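Local coordinates for isocitrate dehydrogenase [NAD] subunit 1 (PDB 3BLX) that forms, together with subunit 2, the octameric allosteric mitochondrial enzyme that oxidatively decarboxylates isocitrate to 2-oxoglutarate with NAD(+) in the citric acid cycle, at the interface of chains A and B. Numbering follows the deposited sequence. Chains: chain A, Isocitrate dehydrogenase [NAD] subunit 1; chain B, Isocitrate dehydrogenase [NAD] subunit 2.

Contact 1: the interface of chains A and B. Residues chain A 186-191; chain B 146, 154.
The backbone of A:Leu189 and A:Gly190 turns two successive N-H groups toward the carboxylate of B:Glu146, just where helix 190-205 of chain A begins. This is a helix N-terminal capping arrangement made between subunits of the isocitrate/isopropylmalate dehydrogenase family, the cap being supplied by strand 144-148 of chain B. The two carboxylate oxygens divide the work. OE2 accepts from A:Leu189 N at 2.8 Å, on its syn side and 30° out of the carboxylate plane. OE1 takes A:Gly190 N at 2.8 Å from above that plane, at a steeper 42°. Both bonds are nearly straight, and gripping both oxygens should limit rotation of the carboxylate. A:Lys188 N also lies near OE2, but its N-H points away and makes no bond. The B:Glu146 chain is extended beyond CG (chi2 -175°), which carries the acid as far as the helix start. Its shaft passes A:Leu189 in the opposite direction, with A:Leu189 CB 3.5 Å from B:Glu146 CD. On another flank the bent A:Met187 chain brings its methyl CE to 3.9 Å from B:Glu146 CG. B:Val154, from strand 153-161, adds an apolar wall: its CG1 sits 3.7 Å from A:Leu189 CB and 3.8 Å from A:Gly190 CA. The helix dipole would probably add to the hold on the acid.

Contact 2: the interface of chains A and B. Residues chain A 224, 242, 245-246, 249; chain B 225-226, 229, 253.
The amide oxygen OD1 of A:Asn245 lies 3.9 Å from CG of B:Leu226, in a packing contact and not a hydrogen bond; the two side chains meet at about a right angle. They belong to the intersubunit four-helix bundle of the isocitrate/isopropylmalate dehydrogenase family, in which helices 216-225 and 237-251 of chain A pack with helices 221-230 and 244-258 of chain B. The contacts among these residues are otherwise aliphatic. B:Val225 sends its CG2 methyl between neighbouring residues of the chain A helix, touching A:Asn245 CB at 3.4 Å and standing 3.9 Å from A:Ile246 CG1. A:Ile246 then reaches tip to tip toward B:Leu253, CD1 to CD1 at 3.4 Å. The leucine extends that far because its CG stands opposite the backbone N (chi1 -179°). One turn further along the chain A helix, the small A:Ala249 is likely to allow larger partners to come near: its CB is 3.4 Å from B:Val229 CG1 and 3.6 Å from B:Leu226 CD2. The two branches of B:Val229 serve different partners. While CG1 meets the alanine, CG2 lies 3.7 Å from A:Val224 CG1, on helix 216-225, where the two valines cross obliquely. A:Ile242 sits at the margin, its backbone O lying near the methyl CG2 of B:Val225.

Contact 3: the interface of chains A and B. Residues chain A 140, 148; chain B 158, 160, 194-196, 199.
Two branched side chains, A:Val148 and B:Leu195, form the apolar centre, with CG1 of the valine 3.4 Å from CD2 of the leucine. A:Val148 CG1 lies opposite its own backbone N (chi1 173°), which also directs it at B:Ala196, whose CB is 3.8 Å away. The other branch, CG2, runs past B:Leu199 and comes to 4.0 Å from its CD1. The same CD2 of B:Leu195 also packs 3.4 Å from CB of A:Glu140, the two side chains sliding by in opposite directions. At the rim the backbone takes over. A:Val148 and B:Ile160 make an antiparallel beta bridge, A:Val148 N to B:Ile160 O at 3.1 Å and B:Ile160 N to A:Val148 O at 3.2 Å, both 164° at hydrogen. On the opposite side the extended A:Glu140 chain brings OE2 to 3.0 Å from B:Leu195 N, a weak bond bent to 126°. The poorly ordered B:Arg194 lies beside this carboxylate, without charged atoms in contact. An alanine in place of A:Glu140 would remove the carboxylate and would probably leave the B:Leu195 N-H without this weak partner and CD2 less covered. The bridge joins strand 147-155 of chain A to strand 153-161 of chain B, in the intersubunit clasp typical of this dehydrogenase family, beside the start of helix 195-208.

Contact 4: the interface of chains A and B. Residues chain A 88, 90, 135, 241; chain B 189-190, 194, 222.
B:Lys189 passes between A:Thr88 and A:Glu135 on its way from CB to NZ, bending at chi2 (-42°), chi3 and chi4 (-65°). Its CB lies over one face of the B:Arg194 guanidinium, offset toward the rim. The methyl CG2 of A:Thr88 meets CE end-on, at 3.8 Å, and CE also passes close to A:Glu135 OE2. The tip NZ then meets acids of both chains: a salt bridge to A:Glu135 OE2 at 3.6 Å, and another within chain B to B:Asp222 OD1 at 3.4 Å. A:Thr241 also faces this tip; its OG1 bond to B:Asp222 OD2, 3.4 Å, is weak and doubtful. The poorly ordered B:Arg194 makes a long contact, its NE 4.0 Å from A:Glu135 OE2, with guanidinium and carboxylate planes 78° apart; this oxygen may be shared by two basic groups. B:Ser190 CB packs 3.5 Å from A:Thr88 OG1. If a methionine replaced B:Lys189, A:Glu135 and B:Asp222 would probably lose the amino group that bridges them, leaving their carboxylates freer to turn. IDH2 thus lends the family's catalytic lysine, B:Lys189, and its metal- and substrate-binding aspartate, B:Asp222, to a pocket otherwise walled by IDH1, the regulatory subunit; this is likely to be the regulatory ligand-binding site, empty in this apo form.

Contact 1: the interface of chains A and B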
ATOM      1  N   ILE A 186     -11.064   2.226 -28.719  1.00 47.18           N
ATOM      2  CA  ILE A 186     -10.627   3.543 -29.161  1.00 39.51           C
ATOM      3  C   ILE A 186     -10.171   4.407 -27.989  1.00 47.17           C
ATOM      4  O   ILE A 186      -9.067   4.949 -28.011  1.00 43.25           O
ATOM      5  CB  ILE A 186     -11.755   4.275 -29.880  1.00 49.67           C
ATOM      6  CG1 ILE A 186     -12.144   3.535 -31.162  1.00 53.12           C
ATOM      7  CG2 ILE A 186     -11.335   5.696 -30.171  1.00 46.00           C
ATOM      8  CD1 ILE A 186     -13.298   4.173 -31.919  1.00 86.03           C
ATOM      9  N   MET A 187     -11.049   4.531 -26.989  1.00 49.79           N
ATOM     10  CA  MET A 187     -10.783   5.221 -25.733  1.00 33.29           C
ATOM     11  C   MET A 187     -10.109   4.264 -24.776  1.00 35.10           C
ATOM     12  O   MET A 187     -10.677   3.922 -23.751  1.00 37.30           O
ATOM     13  CB  MET A 187     -12.078   5.713 -25.061  1.00 41.90           C
ATOM     14  CG  MET A 187     -13.085   6.415 -25.966  1.00 46.63           C
ATOM     15  SD  MET A 187     -12.453   7.947 -26.699  1.00 69.03           S
ATOM     16  CE  MET A 187     -12.168   8.915 -25.221  1.00 47.79           C
ATOM     17  N   LYS A 188      -8.881   3.876 -25.105  1.00 42.66           N
ATOM     18  CA  LYS A 188      -8.130   2.857 -24.386  1.00 38.60           C
ATOM     19  C   LYS A 188      -7.935   3.171 -22.905  1.00 40.03           C
ATOM     20  O   LYS A 188      -7.841   2.261 -22.085  1.00 40.71           O
ATOM     21  CB  LYS A 188      -6.774   2.644 -25.073  1.00 32.35           C
ATOM     22  CG  LYS A 188      -6.878   2.523 -26.559  1.00 42.94           C
ATOM     23  CD  LYS A 188      -5.671   1.867 -27.178  1.00 62.36           C
ATOM     24  CE  LYS A 188      -5.866   1.763 -28.694  1.00 87.53           C
ATOM     25  NZ  LYS A 188      -4.738   1.083 -29.401  1.00 88.11           N
ATOM     26  N   LEU A 189      -7.884   4.455 -22.569  1.00 29.64           N
ATOM     27  CA  LEU A 189      -7.581   4.888 -21.214  1.00 27.05           C
ATOM     28  C   LEU A 189      -8.810   5.000 -20.328  1.00 31.70           C
ATOM     29  O   LEU A 189      -8.881   4.358 -19.294  1.00 29.01           O
ATOM     30  CB  LEU A 189      -6.864   6.232 -21.251  1.00 31.68           C
ATOM     31  CG  LEU A 189      -5.685   6.372 -20.310  1.00 41.14           C
ATOM     32  CD1 LEU A 189      -4.698   5.282 -20.663  1.00 39.27           C
ATOM     33  CD2 LEU A 189      -5.072   7.737 -20.498  1.00 43.54           C
ATOM     34  N   GLY A 190      -9.761   5.834 -20.737  1.00 34.26           N
ATOM     35  CA  GLY A 190     -10.978   6.087 -19.987  1.00 21.74           C
ATOM     36  C   GLY A 190     -11.948   4.921 -19.989  1.00 31.46           C
ATOM     37  O   GLY A 190     -12.411   4.487 -18.938  1.00 22.03           O
ATOM     38  N   ASP A 191     -12.263   4.393 -21.164  1.00 34.60           N
ATOM     39  CA  ASP A 191     -13.188   3.262 -21.200  1.00 34.96           C
ATOM     40  C   ASP A 191     -12.501   1.983 -20.811  1.00 35.15           C
ATOM     41  O   ASP A 191     -13.146   1.044 -20.383  1.00 27.04           O
ATOM     42  CB  ASP A 191     -13.923   3.167 -22.534  1.00 26.37           C
ATOM     43  CG  ASP A 191     -15.089   4.179 -22.621  1.00 52.41           C
ATOM     44  OD1 ASP A 191     -15.036   5.226 -21.917  1.00 49.44           O
ATOM     45  OD2 ASP A 191     -16.055   3.934 -23.377  1.00 35.80           O
TER
ATOM     46  N   GLU B 146      -6.473  11.267 -25.034  1.00 29.43           N
ATOM     47  CA  GLU B 146      -6.763  10.924 -23.652  1.00 31.79           C
ATOM     48  C   GLU B 146      -5.544  11.170 -22.804  1.00 25.88           C
ATOM     49  O   GLU B 146      -4.411  10.877 -23.208  1.00 37.04           O
ATOM     50  CB  GLU B 146      -7.142   9.448 -23.502  1.00 34.19           C
ATOM     51  CG  GLU B 146      -8.475   9.064 -24.049  1.00 45.57           C
ATOM     52  CD  GLU B 146      -8.826   7.626 -23.744  1.00 56.72           C
ATOM     53  OE1 GLU B 146      -9.838   7.433 -23.020  1.00 44.05           O
ATOM     54  OE2 GLU B 146      -8.093   6.713 -24.221  1.00 50.98           O
ATOM     55  N   VAL B 154      -9.247   9.917 -15.866  1.00 14.69           N
ATOM     56  CA  VAL B 154      -8.942  10.085 -17.271  1.00 22.88           C
ATOM     57  C   VAL B 154      -9.773  11.234 -17.791  1.00 18.91           C
ATOM     58  O   VAL B 154     -10.955  11.320 -17.541  1.00 24.94           O
ATOM     59  CB  VAL B 154      -9.168   8.802 -18.085  1.00 19.45           C
ATOM     60  CG1 VAL B 154      -8.660   8.996 -19.494  1.00 24.61           C
ATOM     61  CG2 VAL B 154      -8.431   7.620 -17.431  1.00 24.51           C
TER

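Contact 2: the interface of chains A and B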
ATOM      1  N   VAL A 224     -30.206  -5.912 -31.062  1.00 23.12           N
ATOM      2  CA  VAL A 224     -31.357  -5.930 -31.947  1.00 33.21           C
ATOM      3  C   VAL A 224     -31.484  -7.262 -32.667  1.00 40.99           C
ATOM      4  O   VAL A 224     -32.529  -7.573 -33.218  1.00 49.89           O
ATOM      5  CB  VAL A 224     -31.337  -4.789 -33.012  1.00 27.43           C
ATOM      6  CG1 VAL A 224     -31.387  -3.444 -32.340  1.00 34.47           C
ATOM      7  CG2 VAL A 224     -30.118  -4.911 -33.929  1.00 27.62           C
ATOM      8  N   ILE A 242     -28.725   4.990 -25.714  1.00 39.76           N
ATOM      9  CA  ILE A 242     -28.869   4.209 -26.932  1.00 20.39           C
ATOM     10  C   ILE A 242     -29.276   2.769 -26.609  1.00 38.92           C
ATOM     11  O   ILE A 242     -30.237   2.271 -27.169  1.00 30.50           O
ATOM     12  CB  ILE A 242     -27.586   4.216 -27.741  1.00 27.40           C
ATOM     13  CG1 ILE A 242     -27.383   5.606 -28.333  1.00 38.47           C
ATOM     14  CG2 ILE A 242     -27.636   3.161 -28.848  1.00 23.76           C
ATOM     15  CD1 ILE A 242     -25.988   5.862 -28.832  1.00 40.14           C
ATOM     16  N   ASN A 245     -32.951   2.527 -25.581  1.00 22.12           N
ATOM     17  CA  ASN A 245     -33.965   2.716 -26.583  1.00 24.29           C
ATOM     18  C   ASN A 245     -34.102   1.507 -27.449  1.00 28.91           C
ATOM     19  O   ASN A 245     -35.176   1.236 -27.965  1.00 40.88           O
ATOM     20  CB  ASN A 245     -33.725   3.980 -27.418  1.00 16.33           C
ATOM     21  CG  ASN A 245     -34.242   5.207 -26.732  1.00 32.35           C
ATOM     22  OD1 ASN A 245     -35.408   5.269 -26.356  1.00 51.92           O
ATOM     23  ND2 ASN A 245     -33.373   6.182 -26.534  1.00 47.61           N
ATOM     24  N   ILE A 246     -33.021   0.763 -27.619  1.00 27.47           N
ATOM     25  CA  ILE A 246     -33.130  -0.518 -28.296  1.00 24.76           C
ATOM     26  C   ILE A 246     -34.000  -1.400 -27.413  1.00 32.89           C
ATOM     27  O   ILE A 246     -34.910  -2.058 -27.895  1.00 30.51           O
ATOM     28  CB  ILE A 246     -31.777  -1.164 -28.518  1.00 26.02           C
ATOM     29  CG1 ILE A 246     -30.999  -0.403 -29.592  1.00 29.40           C
ATOM     30  CG2 ILE A 246     -31.954  -2.600 -28.977  1.00 30.77           C
ATOM     31  CD1 ILE A 246     -29.526  -0.703 -29.588  1.00 25.54           C
ATOM     32  N   ALA A 249     -37.709  -0.467 -27.799  1.00 22.12           N
ATOM     33  CA  ALA A 249     -38.244  -0.955 -29.049  1.00 22.07           C
ATOM     34  C   ALA A 249     -38.478  -2.472 -29.034  1.00 38.92           C
ATOM     35  O   ALA A 249     -39.521  -2.961 -29.500  1.00 30.81           O
ATOM     36  CB  ALA A 249     -37.336  -0.565 -30.196  1.00 23.44           C
TER
ATOM     37  N   VAL B 225     -33.124   5.698 -32.793  1.00 25.64           N
ATOM     38  CA  VAL B 225     -32.975   4.270 -32.575  1.00 27.57           C
ATOM     39  C   VAL B 225     -34.283   3.629 -32.165  1.00 30.33           C
ATOM     40  O   VAL B 225     -34.534   2.490 -32.532  1.00 51.11           O
ATOM     41  CB  VAL B 225     -31.733   3.803 -31.717  1.00 35.73           C
ATOM     42  CG1 VAL B 225     -30.650   4.876 -31.638  1.00 29.10           C
ATOM     43  CG2 VAL B 225     -32.129   3.275 -30.367  1.00 25.66           C
ATOM     44  N   LEU B 226     -35.141   4.367 -31.463  1.00 33.31           N
ATOM     45  CA  LEU B 226     -36.427   3.823 -31.052  1.00 27.86           C
ATOM     46  C   LEU B 226     -37.281   3.577 -32.287  1.00 36.63           C
ATOM     47  O   LEU B 226     -37.929   2.541 -32.404  1.00 40.32           O
ATOM     48  CB  LEU B 226     -37.140   4.791 -30.133  1.00 33.42           C
ATOM     49  CG  LEU B 226     -38.056   4.232 -29.043  1.00 38.67           C
ATOM     50  CD1 LEU B 226     -39.277   5.083 -29.027  1.00 34.77           C
ATOM     51  CD2 LEU B 226     -38.441   2.772 -29.230  1.00 25.14           C
ATOM     52  N   VAL B 229     -35.742   0.772 -34.877  1.00 28.00           N
ATOM     53  CA  VAL B 229     -35.861  -0.609 -34.438  1.00 27.90           C
ATOM     54  C   VAL B 229     -37.301  -1.117 -34.427  1.00 43.47           C
ATOM     55  O   VAL B 229     -37.546  -2.309 -34.686  1.00 35.99           O
ATOM     56  CB  VAL B 229     -35.196  -0.855 -33.077  1.00 27.74           C
ATOM     57  CG1 VAL B 229     -35.584  -2.270 -32.508  1.00 11.73           C
ATOM     58  CG2 VAL B 229     -33.669  -0.661 -33.203  1.00 18.32           C
ATOM     59  N   LEU B 253     -25.750  -1.051 -35.705  1.00 33.11           N
ATOM     60  CA  LEU B 253     -27.131  -1.329 -35.368  1.00 31.39           C
ATOM     61  C   LEU B 253     -27.976  -1.516 -36.641  1.00 28.43           C
ATOM     62  O   LEU B 253     -28.845  -2.362 -36.697  1.00 23.55           O
ATOM     63  CB  LEU B 253     -27.665  -0.179 -34.520  1.00 31.98           C
ATOM     64  CG  LEU B 253     -29.077  -0.197 -33.984  1.00 26.83           C
ATOM     65  CD1 LEU B 253     -29.152   0.598 -32.706  1.00 40.07           C
ATOM     66  CD2 LEU B 253     -29.984   0.384 -35.003  1.00 34.33           C
TER

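Contact 3: the interface of chains A and B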
ATOM      1  N   GLU A 140     -17.772  22.198 -22.313  1.00 40.21           N
ATOM      2  CA  GLU A 140     -17.655  22.419 -23.759  1.00 31.87           C
ATOM      3  C   GLU A 140     -17.344  23.854 -24.042  1.00 24.19           C
ATOM      4  O   GLU A 140     -17.848  24.757 -23.380  1.00 33.93           O
ATOM      5  CB  GLU A 140     -18.907  22.011 -24.504  1.00 26.28           C
ATOM      6  CG  GLU A 140     -19.073  20.531 -24.692  1.00 52.81           C
ATOM      7  CD  GLU A 140     -20.303  20.215 -25.519  1.00 91.65           C
ATOM      8  OE1 GLU A 140     -20.266  19.264 -26.344  1.00 79.71           O
ATOM      9  OE2 GLU A 140     -21.308  20.946 -25.349  1.00 82.06           O
ATOM     10  N   VAL A 148     -15.534  23.369 -31.776  1.00 19.58           N
ATOM     11  CA  VAL A 148     -16.047  23.068 -30.464  1.00 28.99           C
ATOM     12  C   VAL A 148     -15.247  21.939 -29.840  1.00 26.41           C
ATOM     13  O   VAL A 148     -14.953  20.931 -30.483  1.00 21.28           O
ATOM     14  CB  VAL A 148     -17.525  22.714 -30.486  1.00 28.90           C
ATOM     15  CG1 VAL A 148     -17.947  22.253 -29.110  1.00 27.27           C
ATOM     16  CG2 VAL A 148     -18.328  23.910 -30.897  1.00 30.34           C
TER
ATOM     17  N   LYS B 158     -12.052  15.761 -27.349  1.00 22.73           N
ATOM     18  CA  LYS B 158     -12.586  15.464 -28.696  1.00 30.71           C
ATOM     19  C   LYS B 158     -12.922  16.755 -29.448  1.00 29.35           C
ATOM     20  O   LYS B 158     -13.378  17.734 -28.864  1.00 20.66           O
ATOM     21  CB  LYS B 158     -13.825  14.558 -28.629  1.00 12.06           C
ATOM     22  CG  LYS B 158     -13.522  13.086 -28.364  1.00 53.12           C
ATOM     23  CD  LYS B 158     -14.779  12.339 -27.934  1.00 59.32           C
ATOM     24  CE  LYS B 158     -14.441  11.120 -27.070  1.00 85.96           C
ATOM     25  NZ  LYS B 158     -15.617  10.613 -26.289  1.00 86.57           N
ATOM     26  N   ILE B 160     -14.662  18.795 -32.846  1.00 32.84           N
ATOM     27  CA  ILE B 160     -15.544  18.843 -34.018  1.00 50.98           C
ATOM     28  C   ILE B 160     -15.427  20.212 -34.715  1.00 24.71           C
ATOM     29  O   ILE B 160     -15.418  21.236 -34.053  1.00 38.06           O
ATOM     30  CB  ILE B 160     -17.018  18.476 -33.661  1.00 30.80           C
ATOM     31  CG1 ILE B 160     -17.770  17.990 -34.882  1.00 48.01           C
ATOM     32  CG2 ILE B 160     -17.764  19.646 -33.107  1.00 33.62           C
ATOM     33  CD1 ILE B 160     -19.263  17.904 -34.650  1.00 51.93           C
ATOM     34  N   ARG B 194     -25.333  20.210 -25.488  1.00 91.34           N
ATOM     35  CA  ARG B 194     -24.083  20.054 -26.208  1.00 78.40           C
ATOM     36  C   ARG B 194     -24.072  20.953 -27.443  1.00 59.53           C
ATOM     37  O   ARG B 194     -24.722  20.681 -28.432  1.00 62.39           O
ATOM     38  CB  ARG B 194     -23.758  18.588 -26.569  1.00 57.98           C
ATOM     39  CG  ARG B 194     -24.907  17.587 -26.533  1.00 74.33           C
ATOM     40  CD  ARG B 194     -24.930  16.740 -25.258  1.00 77.16           C
ATOM     41  NE  ARG B 194     -23.992  15.600 -25.235  1.00104.03           N
ATOM     42  CZ  ARG B 194     -23.133  15.254 -26.202  1.00104.72           C
ATOM     43  NH1 ARG B 194     -22.337  14.194 -26.032  1.00 66.59           N
ATOM     44  NH2 ARG B 194     -23.052  15.950 -27.333  1.00 95.25           N
ATOM     45  N   LEU B 195     -23.321  22.037 -27.361  1.00 57.02           N
ATOM     46  CA  LEU B 195     -23.112  22.913 -28.492  1.00 42.47           C
ATOM     47  C   LEU B 195     -22.175  22.334 -29.579  1.00 42.11           C
ATOM     48  O   LEU B 195     -21.891  22.991 -30.563  1.00 40.14           O
ATOM     49  CB  LEU B 195     -22.629  24.287 -28.001  1.00 46.03           C
ATOM     50  CG  LEU B 195     -21.165  24.557 -27.737  1.00 39.25           C
ATOM     51  CD1 LEU B 195     -21.066  25.686 -26.737  1.00 40.83           C
ATOM     52  CD2 LEU B 195     -20.509  23.321 -27.205  1.00 58.82           C
ATOM     53  N   ALA B 196     -21.714  21.098 -29.419  1.00 50.75           N
ATOM     54  CA  ALA B 196     -20.996  20.419 -30.496  1.00 31.17           C
ATOM     55  C   ALA B 196     -22.006  19.872 -31.491  1.00 45.84           C
ATOM     56  O   ALA B 196     -21.781  19.841 -32.700  1.00 34.22           O
ATOM     57  CB  ALA B 196     -20.176  19.306 -29.958  1.00 39.05           C
ATOM     58  N   LEU B 199     -23.504  22.725 -33.434  1.00 37.39           N
ATOM     59  CA  LEU B 199     -22.732  23.245 -34.560  1.00 36.30           C
ATOM     60  C   LEU B 199     -22.984  22.401 -35.789  1.00 42.51           C
ATOM     61  O   LEU B 199     -23.047  22.899 -36.911  1.00 51.51           O
ATOM     62  CB  LEU B 199     -21.233  23.306 -34.222  1.00 33.53           C
ATOM     63  CG  LEU B 199     -20.228  23.491 -35.360  1.00 30.18           C
ATOM     64  CD1 LEU B 199     -18.947  24.044 -34.808  1.00 45.45           C
ATOM     65  CD2 LEU B 199     -19.943  22.182 -36.090  1.00 42.04           C
TER

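Contact 4: the interface of chains A and B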
ATOM      1  N   THR A  88     -33.448  13.305 -22.164  1.00 70.04           N
ATOM      2  CA  THR A  88     -32.031  12.966 -22.324  1.00 73.30           C
ATOM      3  C   THR A  88     -31.240  12.958 -21.005  1.00 62.24           C
ATOM      4  O   THR A  88     -30.111  12.487 -20.965  1.00 64.24           O
ATOM      5  CB  THR A  88     -31.329  13.878 -23.359  1.00 56.79           C
ATOM      6  OG1 THR A  88     -31.618  15.246 -23.072  1.00 67.06           O
ATOM      7  CG2 THR A  88     -31.828  13.585 -24.736  1.00 71.30           C
ATOM      8  N   HIS A  90     -30.945  15.839 -19.059  1.00 49.24           N
ATOM      9  CA  HIS A  90     -30.542  17.193 -18.706  1.00 45.50           C
ATOM     10  C   HIS A  90     -31.743  18.020 -18.216  1.00 53.14           C
ATOM     11  O   HIS A  90     -32.764  17.462 -17.795  1.00 40.47           O
ATOM     12  CB  HIS A  90     -29.804  17.852 -19.867  1.00 52.87           C
ATOM     13  CG  HIS A  90     -28.613  17.067 -20.350  1.00 73.99           C
ATOM     14  ND1 HIS A  90     -28.676  16.191 -21.414  1.00 86.05           N
ATOM     15  CD2 HIS A  90     -27.331  17.027 -19.912  1.00 58.61           C
ATOM     16  CE1 HIS A  90     -27.485  15.651 -21.615  1.00 71.01           C
ATOM     17  NE2 HIS A  90     -26.652  16.140 -20.716  1.00 43.37           N
ATOM     18  N   GLU A 135     -20.993  12.287 -19.976  1.00 36.64           N
ATOM     19  CA  GLU A 135     -21.933  13.217 -20.575  1.00 46.44           C
ATOM     20  C   GLU A 135     -22.466  14.260 -19.566  1.00 35.81           C
ATOM     21  O   GLU A 135     -22.675  15.431 -19.896  1.00 34.21           O
ATOM     22  CB  GLU A 135     -23.077  12.432 -21.232  1.00 42.49           C
ATOM     23  CG  GLU A 135     -23.987  13.278 -22.102  1.00 82.64           C
ATOM     24  CD  GLU A 135     -24.908  12.450 -22.999  1.00 96.55           C
ATOM     25  OE1 GLU A 135     -24.471  11.382 -23.482  1.00 83.44           O
ATOM     26  OE2 GLU A 135     -26.065  12.879 -23.237  1.00104.15           O
ATOM     27  N   THR A 241     -28.439   5.611 -22.975  1.00 42.42           N
ATOM     28  CA  THR A 241     -29.583   6.069 -23.695  1.00 28.98           C
ATOM     29  C   THR A 241     -29.786   5.234 -24.957  1.00 39.79           C
ATOM     30  O   THR A 241     -30.889   4.815 -25.253  1.00 34.50           O
ATOM     31  CB  THR A 241     -29.405   7.544 -24.064  1.00 63.19           C
ATOM     32  OG1 THR A 241     -30.139   8.354 -23.135  1.00 78.28           O
ATOM     33  CG2 THR A 241     -29.879   7.824 -25.500  1.00 49.01           C
TER
ATOM     34  N   LYS B 189     -27.300  14.459 -30.611  1.00 37.45           N
ATOM     35  CA  LYS B 189     -27.688  14.320 -29.199  1.00 50.62           C
ATOM     36  C   LYS B 189     -28.124  15.705 -28.658  1.00 57.18           C
ATOM     37  O   LYS B 189     -27.857  16.724 -29.293  1.00 38.24           O
ATOM     38  CB  LYS B 189     -26.544  13.715 -28.372  1.00 45.56           C
ATOM     39  CG  LYS B 189     -26.954  12.609 -27.405  1.00 72.63           C
ATOM     40  CD  LYS B 189     -28.257  12.957 -26.680  1.00 80.19           C
ATOM     41  CE  LYS B 189     -28.314  12.374 -25.266  1.00 93.24           C
ATOM     42  NZ  LYS B 189     -28.326  10.887 -25.218  1.00 67.49           N
ATOM     43  N   SER B 190     -28.805  15.726 -27.507  1.00 73.94           N
ATOM     44  CA  SER B 190     -29.497  16.924 -27.007  1.00 71.76           C
ATOM     45  C   SER B 190     -28.827  18.238 -27.404  1.00 68.74           C
ATOM     46  O   SER B 190     -27.839  18.632 -26.815  1.00 68.92           O
ATOM     47  CB  SER B 190     -29.652  16.869 -25.488  1.00 76.19           C
ATOM     48  OG  SER B 190     -30.361  18.000 -25.026  1.00 66.95           O
ATOM     49  N   ARG B 194     -25.333  20.210 -25.488  1.00 91.34           N
ATOM     50  CA  ARG B 194     -24.083  20.054 -26.208  1.00 78.40           C
ATOM     51  C   ARG B 194     -24.072  20.953 -27.443  1.00 59.53           C
ATOM     52  O   ARG B 194     -24.722  20.681 -28.432  1.00 62.39           O
ATOM     53  CB  ARG B 194     -23.758  18.588 -26.569  1.00 57.98           C
ATOM     54  CG  ARG B 194     -24.907  17.587 -26.533  1.00 74.33           C
ATOM     55  CD  ARG B 194     -24.930  16.740 -25.258  1.00 77.16           C
ATOM     56  NE  ARG B 194     -23.992  15.600 -25.235  1.00104.03           N
ATOM     57  CZ  ARG B 194     -23.133  15.254 -26.202  1.00104.72           C
ATOM     58  NH1 ARG B 194     -22.337  14.194 -26.032  1.00 66.59           N
ATOM     59  NH2 ARG B 194     -23.052  15.950 -27.333  1.00 95.25           N
ATOM     60  N   ASP B 222     -31.611   9.338 -29.635  1.00 32.90           N
ATOM     61  CA  ASP B 222     -32.546   8.520 -28.844  1.00 34.04           C
ATOM     62  C   ASP B 222     -33.773   8.115 -29.664  1.00 37.16           C
ATOM     63  O   ASP B 222     -34.168   6.959 -29.662  1.00 41.76           O
ATOM     64  CB  ASP B 222     -33.074   9.262 -27.613  1.00 43.51           C
ATOM     65  CG  ASP B 222     -31.984   9.838 -26.733  1.00 71.38           C
ATOM     66  OD1 ASP B 222     -30.979  10.349 -27.264  1.00 83.49           O
ATOM     67  OD2 ASP B 222     -32.160   9.807 -25.493  1.00 69.06           O
TER

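Contact 1 and contact 3 are related by the approximate twofold symmetry of the IDH1-IDH2 pair: in each, a glutamate from one subunit's clasp strands meets the start of a helix in the other, with centres about 19 Å apart. Strand 153-161 of chain B takes part in both. Contact 3 and contact 4 lie about 13 Å apart and share the poorly ordered B:Arg194, which could connect the clasp with the pocket. Contact 2 is about 15 Å from contact 4 and shares with it helix 237-251 of chain A and helix 221-230 of chain B. Movements at contact 2 or contact 3 could reach the pocket of contact 4, a plausible route for allosteric signals.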